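Local atomic coordinates of LacI family sugar-binding transcriptional regulator (Enterococcus faecalis V583, PDB entry 4RK0), a protein that probably represses transcription by binding regulatory DNA in response to a small effector, and holds a ribose molecule in its sugar pocket in this crystal. Residues 131-134 with 139-142; 8-13 with 243-248; 213-218 with 263-268; 43-48 with 54-59. All coordinates share one frame; numbering follows the deposited sequence.

Interaction 1 (131-134 with 139-142); sequences VMPP and NIQQ. With RIB (alpha-D-ribofuranose), chain E.
Met132 and Ile140 supply most of this contact, and what they offer is purely apolar. The thioether of Met132 runs toward the helix and presents its CE methyl to the CG2 branch of Ile140, 4.2 Å away; the two side chains slide past one another in opposite directions. Pro133 adds its CD, 4.3 Å from the same Ile140 CG2. Gln141 crosses Met132 at about a right angle, its NE2 lying 4.2 Å from Met132 CE, so the amide borders the methyl without bonding to it. No hydrogen bond joins the two segments.

The pairing joins the end of strand 127-132 to the first turn of helix 138-150, within a beta-alpha-beta unit completed by strand 154-159, as expected of the periplasmic-binding-protein-like fold. Met132 also packs on Leu157 of strand 154-159.

Polar contact is directed at the sugar. Asn139 ND2 donates to ribose O1 at 2.9 Å in a fairly straight bond, 163° at the hydrogen. Ile140 turns its other branch to the ligand, CD1 sitting 3.8 Å from ribose O1, while Asp94, Arg143 and Asn186 are among the further residues hydrogen-bonded to the ribose.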
loop_
_atom_site.group_PDB
_atom_site.type_symbol
_atom_site.label_atom_id
_atom_site.label_comp_id
_atom_site.label_asym_id
_atom_site.label_seq_id
_atom_site.Cartn_x
_atom_site.Cartn_y
_atom_site.Cartn_z
ATOM N N VAL A 131 2.884 17.973 13.418
ATOM C CA VAL A 131 3.865 17.691 12.381
ATOM C C VAL A 131 3.111 17.516 11.085
ATOM O O VAL A 131 2.226 16.627 10.960
ATOM C CB VAL A 131 4.671 16.394 12.679
ATOM C CG1 VAL A 131 5.693 16.138 11.586
ATOM C CG2 VAL A 131 5.357 16.460 14.021
ATOM N N MET A 132 3.448 18.347 10.105
ATOM C CA MET A 132 2.665 18.408 8.853
ATOM C C MET A 132 3.473 18.945 7.680
ATOM O O MET A 132 4.519 19.516 7.906
ATOM C CB MET A 132 1.428 19.278 9.099
ATOM C CG MET A 132 1.665 20.778 9.271
ATOM S SD MET A 132 0.083 21.556 9.766
ATOM C CE MET A 132 -0.873 21.389 8.271
ATOM N N PRO A 133 2.987 18.778 6.428
ATOM C CA PRO A 133 3.730 19.285 5.290
ATOM C C PRO A 133 3.564 20.770 5.119
ATOM O O PRO A 133 2.593 21.326 5.624
ATOM C CB PRO A 133 3.134 18.544 4.084
ATOM C CG PRO A 133 1.755 18.168 4.505
ATOM C CD PRO A 133 1.732 18.123 6.013
ATOM N N PRO A 134 4.527 21.413 4.436
ATOM C CA PRO A 134 4.347 22.818 4.061
ATOM C C PRO A 134 3.372 22.941 2.926
ATOM O O PRO A 134 3.159 21.971 2.215
ATOM C CB PRO A 134 5.759 23.228 3.616
ATOM C CG PRO A 134 6.338 21.983 3.040
ATOM C CD PRO A 134 5.825 20.890 3.964
ATOM N N ASN A 139 -7.630 20.042 2.697
ATOM C CA ASN A 139 -8.169 19.060 3.602
ATOM C C ASN A 139 -7.243 18.843 4.791
ATOM O O ASN A 139 -7.686 18.779 5.929
ATOM C CB ASN A 139 -8.505 17.753 2.845
ATOM C CG ASN A 139 -7.268 17.018 2.300
ATOM O OD1 ASN A 139 -6.334 17.610 1.721
ATOM N ND2 ASN A 139 -7.290 15.698 2.430
ATOM N N ILE A 140 -5.943 18.830 4.529
ATOM C CA ILE A 140 -4.970 18.621 5.583
ATOM C C ILE A 140 -4.856 19.860 6.461
ATOM O O ILE A 140 -4.863 19.737 7.680
ATOM C CB ILE A 140 -3.614 18.193 5.009
ATOM C CG1 ILE A 140 -3.781 16.780 4.441
ATOM C CG2 ILE A 140 -2.566 18.251 6.098
ATOM C CD1 ILE A 140 -2.675 16.312 3.525
ATOM N N GLN A 141 -4.866 21.043 5.832
ATOM C CA GLN A 141 -4.816 22.290 6.546
ATOM C C GLN A 141 -5.993 22.374 7.501
ATOM O O GLN A 141 -5.834 22.800 8.625
ATOM C CB GLN A 141 -4.835 23.507 5.579
ATOM C CG GLN A 141 -4.409 24.802 6.275
ATOM C CD GLN A 141 -2.931 24.830 6.658
ATOM O OE1 GLN A 141 -2.557 25.194 7.782
ATOM N NE2 GLN A 141 -2.081 24.446 5.724
ATOM N N GLN A 142 -7.174 21.944 7.056
ATOM C CA GLN A 142 -8.330 21.900 7.959
ATOM C C GLN A 142 -8.119 21.110 9.260
ATOM O O GLN A 142 -8.758 21.394 10.270
ATOM C CB GLN A 142 -9.559 21.367 7.231
ATOM C CG GLN A 142 -10.073 22.285 6.132
ATOM C CD GLN A 142 -10.675 23.573 6.675
ATOM O OE1 GLN A 142 -10.079 24.649 6.585
ATOM N NE2 GLN A 142 -11.865 23.464 7.236
HETATM O O5 RIB E . -2.597 9.712 4.744
HETATM C C5 RIB E . -2.618 10.311 3.457
HETATM C C4 RIB E . -3.232 11.628 3.658
HETATM O O4 RIB E . -3.225 12.473 2.479
HETATM C C3 RIB E . -4.591 11.120 4.098
HETATM O O3 RIB E . -4.698 11.624 5.430
HETATM C C2 RIB E . -5.485 11.698 2.996
HETATM O O2 RIB E . -6.621 12.336 3.525
HETATM C C1 RIB E . -4.599 12.553 2.073
HETATM O O1 RIB E . -5.124 13.854 1.874
#

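Interaction 2 (8-13 with 243-248); sequences KTIGVI and LLLERI
Ile10 and Leu244 mark the closest backbone approach, their CA atoms 9.1 Å apart, where strand 9-13 faces helix 243-248. The axes of the two come within 11.2 Å, and their chain directions diverge by 139°, which makes the helix run roughly against the strand at a marked slant. At that separation the backbones do not meet, and side chains fill the interval.

Ile10 does all the touching from the strand. Its CG2 branch meets Leu244 CD2 tip to tip at 3.7 Å. The longer branch, with CG1 beside the backbone N (chi1 -56°), carries CD1 across to Ile248, where the two CD1 methyls stand 3.4 Å apart, tighter than usual for carbons. Leu245 closes in from the flank, its CD2 4.4 Å from Ile10 CD1. One strand residue thus sits among three helix residues spanning about one turn.

Around them, Leu33 of helix 20-35 touches both Ile10 and Leu245, and Ile91 of strand 90-93 packs on Leu244. The helix thus packs beside helix 20-35 against strands 9-14 and 90-93 of the mixed sheet, although 229 residues separate the segments in sequence. With no hydrogen bond between them, the attachment consists of branched aliphatic groups, consistent with cohesion by dispersion forces and exclusion of water.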
loop_
_atom_site.group_PDB
_atom_site.type_symbol
_atom_site.label_atom_id
_atom_site.label_comp_id
_atom_site.label_asym_id
_atom_site.label_seq_id
_atom_site.Cartn_x
_atom_site.Cartn_y
_atom_site.Cartn_z
ATOM N N LYS A 8 -16.588 2.200 -21.180
ATOM C CA LYS A 8 -16.836 1.975 -19.743
ATOM C C LYS A 8 -15.534 2.072 -18.917
ATOM O O LYS A 8 -15.185 1.182 -18.154
ATOM C CB LYS A 8 -17.560 0.649 -19.518
ATOM C CG LYS A 8 -18.998 0.624 -20.074
ATOM C CD LYS A 8 -19.884 -0.278 -19.226
ATOM C CE LYS A 8 -21.227 -0.531 -19.883
ATOM N NZ LYS A 8 -21.104 -1.402 -21.083
ATOM N N THR A 9 -14.836 3.184 -19.090
ATOM C CA THR A 9 -13.554 3.424 -18.443
ATOM C C THR A 9 -13.680 4.580 -17.457
ATOM O O THR A 9 -14.308 5.591 -17.758
ATOM C CB THR A 9 -12.466 3.734 -19.499
ATOM O OG1 THR A 9 -12.849 4.883 -20.271
ATOM C CG2 THR A 9 -12.260 2.555 -20.432
ATOM N N ILE A 10 -13.091 4.437 -16.263
ATOM C CA ILE A 10 -13.000 5.535 -15.308
ATOM C C ILE A 10 -11.542 5.869 -14.952
ATOM O O ILE A 10 -10.813 5.000 -14.489
ATOM C CB ILE A 10 -13.672 5.179 -13.985
ATOM C CG1 ILE A 10 -15.131 4.782 -14.222
ATOM C CG2 ILE A 10 -13.543 6.334 -12.992
ATOM C CD1 ILE A 10 -16.042 5.935 -14.582
ATOM N N GLY A 11 -11.123 7.123 -15.121
ATOM C CA GLY A 11 -9.750 7.527 -14.737
ATOM C C GLY A 11 -9.658 7.939 -13.283
ATOM O O GLY A 11 -10.491 8.671 -12.821
ATOM N N VAL A 12 -8.666 7.427 -12.547
ATOM C CA VAL A 12 -8.552 7.717 -11.136
ATOM C C VAL A 12 -7.185 8.309 -10.873
ATOM O O VAL A 12 -6.188 7.665 -11.160
ATOM C CB VAL A 12 -8.677 6.438 -10.301
ATOM C CG1 VAL A 12 -8.483 6.789 -8.823
ATOM C CG2 VAL A 12 -10.043 5.794 -10.555
ATOM N N ILE A 13 -7.174 9.547 -10.387
ATOM C CA ILE A 13 -5.971 10.313 -10.183
ATOM C C ILE A 13 -5.768 10.500 -8.688
ATOM O O ILE A 13 -6.508 11.221 -8.026
ATOM C CB ILE A 13 -6.069 11.732 -10.822
ATOM C CG1 ILE A 13 -6.645 11.687 -12.237
ATOM C CG2 ILE A 13 -4.726 12.437 -10.745
ATOM C CD1 ILE A 13 -5.894 10.846 -13.223
ATOM N N LEU A 243 -21.341 7.872 -6.757
ATOM C CA LEU A 243 -21.791 9.170 -7.239
ATOM C C LEU A 243 -21.343 9.470 -8.640
ATOM O O LEU A 243 -22.095 10.066 -9.404
ATOM C CB LEU A 243 -21.367 10.273 -6.296
ATOM C CG LEU A 243 -22.127 10.361 -4.980
ATOM C CD1 LEU A 243 -21.632 11.578 -4.252
ATOM C CD2 LEU A 243 -23.635 10.443 -5.177
ATOM N N LEU A 244 -20.152 9.018 -9.029
ATOM C CA LEU A 244 -19.688 9.281 -10.387
ATOM C C LEU A 244 -20.475 8.460 -11.377
ATOM O O LEU A 244 -20.872 8.959 -12.417
ATOM C CB LEU A 244 -18.187 9.001 -10.551
ATOM C CG LEU A 244 -17.585 9.195 -11.943
ATOM C CD1 LEU A 244 -17.745 10.635 -12.427
ATOM C CD2 LEU A 244 -16.104 8.826 -11.900
ATOM N N LEU A 245 -20.690 7.189 -11.075
ATOM C CA LEU A 245 -21.468 6.353 -11.998
ATOM C C LEU A 245 -22.912 6.847 -12.147
ATOM O O LEU A 245 -23.536 6.647 -13.210
ATOM C CB LEU A 245 -21.427 4.894 -11.556
ATOM C CG LEU A 245 -20.127 4.155 -11.915
ATOM C CD1 LEU A 245 -20.208 2.721 -11.412
ATOM C CD2 LEU A 245 -19.858 4.164 -13.409
ATOM N N GLU A 246 -23.420 7.518 -11.114
ATOM C CA GLU A 246 -24.746 8.119 -11.180
ATOM C C GLU A 246 -24.794 9.254 -12.178
ATOM O O GLU A 246 -25.810 9.440 -12.834
ATOM C CB GLU A 246 -25.176 8.671 -9.827
ATOM C CG GLU A 246 -25.895 7.684 -8.920
ATOM C CD GLU A 246 -26.125 8.227 -7.510
ATOM O OE1 GLU A 246 -25.915 9.437 -7.263
ATOM O OE2 GLU A 246 -26.498 7.431 -6.628
ATOM N N ARG A 247 -23.719 10.036 -12.276
ATOM C CA ARG A 247 -23.689 11.130 -13.241
ATOM C C ARG A 247 -23.494 10.565 -14.649
ATOM O O ARG A 247 -24.076 11.038 -15.610
ATOM C CB ARG A 247 -22.632 12.169 -12.856
ATOM C CG ARG A 247 -22.580 13.357 -13.800
ATOM C CD ARG A 247 -21.756 14.510 -13.200
ATOM N NE ARG A 247 -22.287 14.968 -11.907
ATOM C CZ ARG A 247 -23.363 15.738 -11.742
ATOM N NH1 ARG A 247 -24.070 16.143 -12.796
ATOM N NH2 ARG A 247 -23.754 16.093 -10.523
ATOM N N ILE A 248 -22.702 9.526 -14.767
ATOM C CA ILE A 248 -22.481 8.904 -16.061
ATOM C C ILE A 248 -23.830 8.436 -16.603
ATOM O O ILE A 248 -24.091 8.571 -17.777
ATOM C CB ILE A 248 -21.442 7.768 -15.987
ATOM C CG1 ILE A 248 -20.038 8.373 -15.881
ATOM C CG2 ILE A 248 -21.515 6.871 -17.209
ATOM C CD1 ILE A 248 -18.970 7.378 -15.506
#

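Interaction 3 (213-218 with 263-268); sequences YDNVDM and QLIERF. With RIB (alpha-D-ribofuranose), chain E.
The guanidinium of Arg267 meets the amide of Asn215 at its edge, while one of its faces is covered by Ile265 CG2, seated 3.4 Å above the plane and over its centre. Amide and guanidinium are turned only 24° apart. NH1 and NH2 converge end-on upon a single atom, each 3.0 Å from Asn215 OD1; the NH2 bond lies in the carbonyl plane on a lone pair, whereas NH1 approaches tilted from that plane. An extended chain from CG to NE gives Arg267 the length to arrive there. Ile265 CG1 also touches the amide, 4.1 Å from Asn215 ND2.

The segments belong to the sugar-binding fold of the LacI family: 213-218 is the loop after strand 209-211, and 263-268 covers the end of the last strand, 257-265, and the loop after it. Strand 228-230 lies between, its Thr228 touching both Asn215 and Arg267. Arg267 has further partners in the carbonyl oxygen of Leu226 and in Glu220, its salt-bridge partner, so several acceptors fix the guanidinium.

Next to Asn215, Asp214 addresses the ribose: O3 donates to its OD1 at 2.6 Å. The modelled approach of ribose O5 to OD2 is doubtfully short. Gln231 bonds both to Asp214 OD1 and to the sugar.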
loop_
_atom_site.group_PDB
_atom_site.type_symbol
_atom_site.label_atom_id
_atom_site.label_comp_id
_atom_site.label_asym_id
_atom_site.label_seq_id
_atom_site.Cartn_x
_atom_site.Cartn_y
_atom_site.Cartn_z
ATOM N N TYR A 213 -3.324 10.219 12.201
ATOM C CA TYR A 213 -4.515 10.452 11.437
ATOM C C TYR A 213 -4.645 9.479 10.244
ATOM O O TYR A 213 -3.730 9.345 9.422
ATOM C CB TYR A 213 -4.525 11.903 10.971
ATOM C CG TYR A 213 -5.910 12.479 10.741
ATOM C CD1 TYR A 213 -6.668 12.118 9.623
ATOM C CD2 TYR A 213 -6.454 13.412 11.615
ATOM C CE1 TYR A 213 -7.942 12.646 9.414
ATOM C CE2 TYR A 213 -7.709 13.976 11.371
ATOM C CZ TYR A 213 -8.448 13.566 10.273
ATOM O OH TYR A 213 -9.721 14.075 10.036
ATOM N N ASP A 214 -5.785 8.805 10.192
ATOM C CA ASP A 214 -6.283 7.963 9.078
ATOM C C ASP A 214 -6.856 6.636 9.568
ATOM O O ASP A 214 -7.857 6.151 9.047
ATOM C CB ASP A 214 -5.263 7.608 8.005
ATOM C CG ASP A 214 -4.879 8.777 7.084
ATOM O OD1 ASP A 214 -5.630 9.777 6.996
ATOM O OD2 ASP A 214 -3.860 8.623 6.356
ATOM N N ASN A 215 -6.155 6.032 10.501
ATOM C CA ASN A 215 -6.409 4.674 10.935
ATOM C C ASN A 215 -6.142 3.653 9.881
ATOM O O ASN A 215 -6.931 2.752 9.671
ATOM C CB ASN A 215 -7.805 4.512 11.484
ATOM C CG ASN A 215 -7.987 3.201 12.247
ATOM O OD1 ASN A 215 -7.098 2.764 12.941
ATOM N ND2 ASN A 215 -9.139 2.581 12.098
ATOM N N VAL A 216 -4.973 3.743 9.274
ATOM C CA VAL A 216 -4.582 2.749 8.283
ATOM C C VAL A 216 -4.344 1.431 9.054
ATOM O O VAL A 216 -4.240 1.417 10.274
ATOM C CB VAL A 216 -3.330 3.168 7.462
ATOM C CG1 VAL A 216 -3.586 4.456 6.654
ATOM C CG2 VAL A 216 -2.105 3.352 8.341
ATOM N N ASP A 217 -4.265 0.334 8.340
ATOM C CA ASP A 217 -4.271 -0.981 9.001
ATOM C C ASP A 217 -3.052 -1.184 9.886
ATOM O O ASP A 217 -3.156 -1.774 10.977
ATOM C CB ASP A 217 -4.413 -2.095 7.958
ATOM C CG ASP A 217 -5.858 -2.522 7.767
ATOM O OD1 ASP A 217 -6.561 -2.703 8.783
ATOM O OD2 ASP A 217 -6.296 -2.679 6.609
ATOM N N MET A 218 -1.916 -0.642 9.450
ATOM C CA MET A 218 -0.661 -0.717 10.205
ATOM C C MET A 218 -0.700 -0.143 11.624
ATOM O O MET A 218 0.215 -0.415 12.397
ATOM C CB MET A 218 0.512 -0.049 9.451
ATOM C CG MET A 218 1.309 -0.960 8.504
ATOM S SD MET A 218 1.887 -2.554 9.125
ATOM C CE MET A 218 3.410 -2.220 9.918
ATOM N N GLN A 263 -13.821 9.508 13.489
ATOM C CA GLN A 263 -13.843 9.293 14.953
ATOM C C GLN A 263 -12.467 8.955 15.497
ATOM O O GLN A 263 -11.591 8.456 14.751
ATOM C CB GLN A 263 -14.797 8.158 15.281
ATOM C CG GLN A 263 -14.294 6.830 14.809
ATOM C CD GLN A 263 -15.335 5.748 14.977
ATOM O OE1 GLN A 263 -16.017 5.687 15.997
ATOM N NE2 GLN A 263 -15.463 4.889 13.977
ATOM N N LEU A 264 -12.282 9.257 16.769
ATOM C CA LEU A 264 -11.080 8.908 17.514
ATOM C C LEU A 264 -11.043 7.414 17.803
ATOM O O LEU A 264 -12.039 6.831 18.217
ATOM C CB LEU A 264 -11.063 9.650 18.828
ATOM C CG LEU A 264 -9.943 9.333 19.799
ATOM C CD1 LEU A 264 -8.607 9.708 19.197
ATOM C CD2 LEU A 264 -10.180 10.075 21.115
ATOM N N ILE A 265 -9.896 6.815 17.559
ATOM C CA ILE A 265 -9.622 5.416 17.909
ATOM C C ILE A 265 -8.537 5.435 18.913
ATOM O O ILE A 265 -7.406 5.722 18.568
ATOM C CB ILE A 265 -9.122 4.592 16.718
ATOM C CG1 ILE A 265 -10.087 4.698 15.538
ATOM C CG2 ILE A 265 -8.981 3.114 17.125
ATOM C CD1 ILE A 265 -11.473 4.158 15.796
ATOM N N GLU A 266 -8.868 5.158 20.169
ATOM C CA GLU A 266 -7.887 5.202 21.219
ATOM C C GLU A 266 -7.200 3.860 21.345
ATOM O O GLU A 266 -7.858 2.817 21.497
ATOM C CB GLU A 266 -8.538 5.616 22.537
ATOM C CG GLU A 266 -7.590 5.760 23.716
ATOM C CD GLU A 266 -8.212 6.533 24.875
ATOM O OE1 GLU A 266 -9.404 6.899 24.772
ATOM O OE2 GLU A 266 -7.514 6.782 25.886
ATOM N N ARG A 267 -5.877 3.902 21.254
ATOM C CA ARG A 267 -5.047 2.723 21.430
ATOM C C ARG A 267 -4.062 2.978 22.547
ATOM O O ARG A 267 -4.480 3.334 23.683
ATOM C CB ARG A 267 -4.405 2.312 20.091
ATOM C CG ARG A 267 -5.417 1.876 19.091
ATOM C CD ARG A 267 -4.791 1.109 17.933
ATOM N NE ARG A 267 -5.824 0.652 17.019
ATOM C CZ ARG A 267 -6.212 1.296 15.906
ATOM N NH1 ARG A 267 -5.680 2.472 15.582
ATOM N NH2 ARG A 267 -7.159 0.777 15.135
ATOM N N PHE A 268 -2.763 2.825 22.291
ATOM C CA PHE A 268 -1.810 2.795 23.369
ATOM C C PHE A 268 -0.664 3.757 23.213
ATOM O O PHE A 268 0.311 3.722 23.980
ATOM C CB PHE A 268 -1.361 1.337 23.615
ATOM C CG PHE A 268 -2.452 0.496 24.197
ATOM C CD1 PHE A 268 -2.726 0.542 25.564
ATOM C CD2 PHE A 268 -3.283 -0.267 23.384
ATOM C CE1 PHE A 268 -3.762 -0.198 26.112
ATOM C CE2 PHE A 268 -4.331 -1.013 23.931
ATOM C CZ PHE A 268 -4.566 -0.978 25.295
HETATM O O5 RIB E . -2.597 9.712 4.744
HETATM C C5 RIB E . -2.618 10.311 3.457
HETATM C C4 RIB E . -3.232 11.628 3.658
HETATM O O4 RIB E . -3.225 12.473 2.479
HETATM C C3 RIB E . -4.591 11.120 4.098
HETATM O O3 RIB E . -4.698 11.624 5.430
HETATM C C2 RIB E . -5.485 11.698 2.996
HETATM O O2 RIB E . -6.621 12.336 3.525
HETATM C C1 RIB E . -4.599 12.553 2.073
HETATM O O1 RIB E . -5.124 13.854 1.874
#

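Interaction 4 (43-48 with 54-59); sequences CNADQD and EYLTEL
Asp48 points its carboxylate at the first turn of helix 54-59 and crosses Tyr55 obliquely, the carboxylate plane nearly perpendicular to the ring. With CG anti to the backbone N (chi1 -178°), Asp48 extends straight out and places OD2 beside the peptide nitrogens there. Leu56 N donates to OD2 at 3.1 Å with an angle of 161°, reaching the anti side of the oxygen from somewhat out of the carboxylate plane. Tyr55 N, at the same 3.1 Å from OD2, makes a weak, bent bond. The other oxygen, OD1, is taken by the hydroxyl of Thr50, which also accepts from Glu54 N. A negative group so placed would be expected to interact favourably with the helix dipole.

Cys43 faces the helix from the strand. Its SG approaches Tyr55 at the ring edge, 5.1 Å from the centroid and 81° off the ring normal, the nearest ring atom being CE2 at 3.9 Å. On another side SG meets Leu56 CD1 at 3.4 Å. Leu56 bends its other methyl toward Ala45, with CD2 4.1 Å from Ala45 CB. Leu59 packs against Cys43 too, though that approach is modelled too closely to be measured reliably.

Tyr55 goes on to the second subunit, where its hydroxyl bonds the carbonyl of Phe38 and its ring stacks on Tyr34 of that subunit. The arrangement is the strand-to-helix half of a beta-alpha-beta crossover, from strand 39-44 through helix 54-59 to strand 66-69, in a Rossmann-like subdomain of the LacI family core.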
loop_
_atom_site.group_PDB
_atom_site.type_symbol
_atom_site.label_atom_id
_atom_site.label_comp_id
_atom_site.label_asym_id
_atom_site.label_seq_id
_atom_site.Cartn_x
_atom_site.Cartn_y
_atom_site.Cartn_z
ATOM N N CYS A 43 -3.819 6.497 -12.348
ATOM C CA CYS A 43 -2.835 7.545 -12.490
ATOM C C CYS A 43 -2.429 8.063 -11.112
ATOM O O CYS A 43 -3.096 8.892 -10.516
ATOM C CB CYS A 43 -3.420 8.685 -13.295
ATOM S SG CYS A 43 -2.282 10.109 -13.533
ATOM N N ASN A 44 -1.307 7.582 -10.608
ATOM C CA ASN A 44 -0.804 8.149 -9.374
ATOM C C ASN A 44 0.251 9.173 -9.718
ATOM O O ASN A 44 1.205 8.906 -10.467
ATOM C CB ASN A 44 -0.284 7.090 -8.394
ATOM C CG ASN A 44 0.515 6.024 -9.067
ATOM O OD1 ASN A 44 -0.023 5.265 -9.878
ATOM N ND2 ASN A 44 1.802 5.939 -8.737
ATOM N N ALA A 45 0.062 10.354 -9.157
ATOM C CA ALA A 45 0.805 11.520 -9.588
ATOM C C ALA A 45 2.297 11.435 -9.262
ATOM O O ALA A 45 3.123 11.984 -9.995
ATOM C CB ALA A 45 0.192 12.756 -8.966
ATOM N N ASP A 46 2.647 10.723 -8.188
ATOM C CA ASP A 46 4.050 10.621 -7.746
ATOM C C ASP A 46 4.958 9.990 -8.803
ATOM O O ASP A 46 6.158 10.292 -8.850
ATOM C CB ASP A 46 4.167 9.839 -6.424
ATOM C CG ASP A 46 3.874 8.361 -6.598
ATOM O OD1 ASP A 46 2.772 8.025 -7.056
ATOM O OD2 ASP A 46 4.741 7.526 -6.295
ATOM N N GLN A 47 4.414 9.133 -9.664
ATOM C CA GLN A 47 5.222 8.493 -10.710
ATOM C C GLN A 47 5.298 9.271 -12.016
ATOM O O GLN A 47 5.912 8.785 -12.973
ATOM C CB GLN A 47 4.768 7.035 -10.973
ATOM C CG GLN A 47 5.338 6.048 -9.987
ATOM C CD GLN A 47 6.850 6.123 -9.945
ATOM O OE1 GLN A 47 7.413 6.702 -9.025
ATOM N NE2 GLN A 47 7.506 5.592 -10.969
ATOM N N ASP A 48 4.649 10.432 -12.061
ATOM C CA ASP A 48 4.834 11.412 -13.141
ATOM C C ASP A 48 5.953 12.337 -12.672
ATOM O O ASP A 48 5.730 13.288 -11.898
ATOM C CB ASP A 48 3.543 12.200 -13.413
ATOM C CG ASP A 48 3.696 13.195 -14.577
ATOM O OD1 ASP A 48 4.806 13.337 -15.120
ATOM O OD2 ASP A 48 2.702 13.824 -14.964
ATOM N N GLU A 54 3.367 16.286 -17.223
ATOM C CA GLU A 54 3.025 16.078 -18.620
ATOM C C GLU A 54 2.089 14.888 -18.794
ATOM O O GLU A 54 1.199 14.874 -19.648
ATOM C CB GLU A 54 4.294 15.837 -19.459
ATOM C CG GLU A 54 5.264 17.004 -19.499
ATOM C CD GLU A 54 6.547 16.648 -20.213
ATOM O OE1 GLU A 54 6.522 15.788 -21.124
ATOM O OE2 GLU A 54 7.585 17.226 -19.851
ATOM N N TYR A 55 2.301 13.862 -17.991
ATOM C CA TYR A 55 1.476 12.680 -18.108
ATOM C C TYR A 55 0.067 12.942 -17.611
ATOM O O TYR A 55 -0.916 12.483 -18.233
ATOM C CB TYR A 55 2.065 11.526 -17.316
ATOM C CG TYR A 55 1.258 10.279 -17.479
ATOM C CD1 TYR A 55 1.374 9.520 -18.648
ATOM C CD2 TYR A 55 0.366 9.855 -16.495
ATOM C CE1 TYR A 55 0.649 8.355 -18.812
ATOM C CE2 TYR A 55 -0.379 8.696 -16.662
ATOM C CZ TYR A 55 -0.232 7.951 -17.825
ATOM O OH TYR A 55 -0.933 6.782 -18.038
ATOM N N LEU A 56 -0.038 13.661 -16.498
ATOM C CA LEU A 56 -1.327 14.062 -15.970
ATOM C C LEU A 56 -2.094 14.903 -16.968
ATOM O O LEU A 56 -3.248 14.619 -17.227
ATOM C CB LEU A 56 -1.204 14.852 -14.659
ATOM C CG LEU A 56 -1.316 14.094 -13.331
ATOM C CD1 LEU A 56 -0.375 12.907 -13.264
ATOM C CD2 LEU A 56 -1.060 15.038 -12.170
ATOM N N THR A 57 -1.461 15.939 -17.521
ATOM C CA THR A 57 -2.146 16.809 -18.489
ATOM C C THR A 57 -2.591 16.039 -19.728
ATOM O O THR A 57 -3.644 16.328 -20.294
ATOM C CB THR A 57 -1.270 18.047 -18.873
ATOM O OG1 THR A 57 0.036 17.621 -19.281
ATOM C CG2 THR A 57 -1.142 18.973 -17.702
ATOM N N GLU A 58 -1.832 15.038 -20.144
ATOM C CA GLU A 58 -2.230 14.225 -21.285
ATOM C C GLU A 58 -3.315 13.212 -20.912
ATOM O O GLU A 58 -4.180 12.874 -21.722
ATOM C CB GLU A 58 -1.020 13.502 -21.861
ATOM C CG GLU A 58 -1.048 13.328 -23.369
ATOM C CD GLU A 58 0.336 13.436 -23.979
ATOM O OE1 GLU A 58 1.297 12.912 -23.376
ATOM O OE2 GLU A 58 0.463 14.050 -25.059
ATOM N N LEU A 59 -3.278 12.726 -19.679
ATOM C CA LEU A 59 -4.285 11.774 -19.245
ATOM C C LEU A 59 -5.638 12.453 -19.095
ATOM O O LEU A 59 -6.668 11.946 -19.588
ATOM C CB LEU A 59 -3.854 11.068 -17.973
ATOM C CG LEU A 59 -4.853 9.998 -17.500
ATOM C CD1 LEU A 59 -4.729 8.716 -18.306
ATOM C CD2 LEU A 59 -4.607 9.714 -16.047
#

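Overall arrangement
Interactions 1 and 3 both reach the ribose, one through Asn139 and Ile140 and the other through Asp214; their centres are about 18 Å apart and their nearest atoms about 7 Å, with the sugar bridging them. Interactions 2 and 4 both involve strands of the mixed sheet and touch directly, because strands 9-14 and 39-44 are neighbours: Val12 O and Cys43 N are 2.9 Å apart, probably hydrogen-bonded, and Ile13 packs against Cys43 and Leu59. Strand 257-265, which carries part of interaction 3, belongs to this same sheet and follows helix 233-249 of interaction 2. Interactions 3 and 4, with centres about 31 Å apart on opposite sides of the chain's centre, both contact the second subunit.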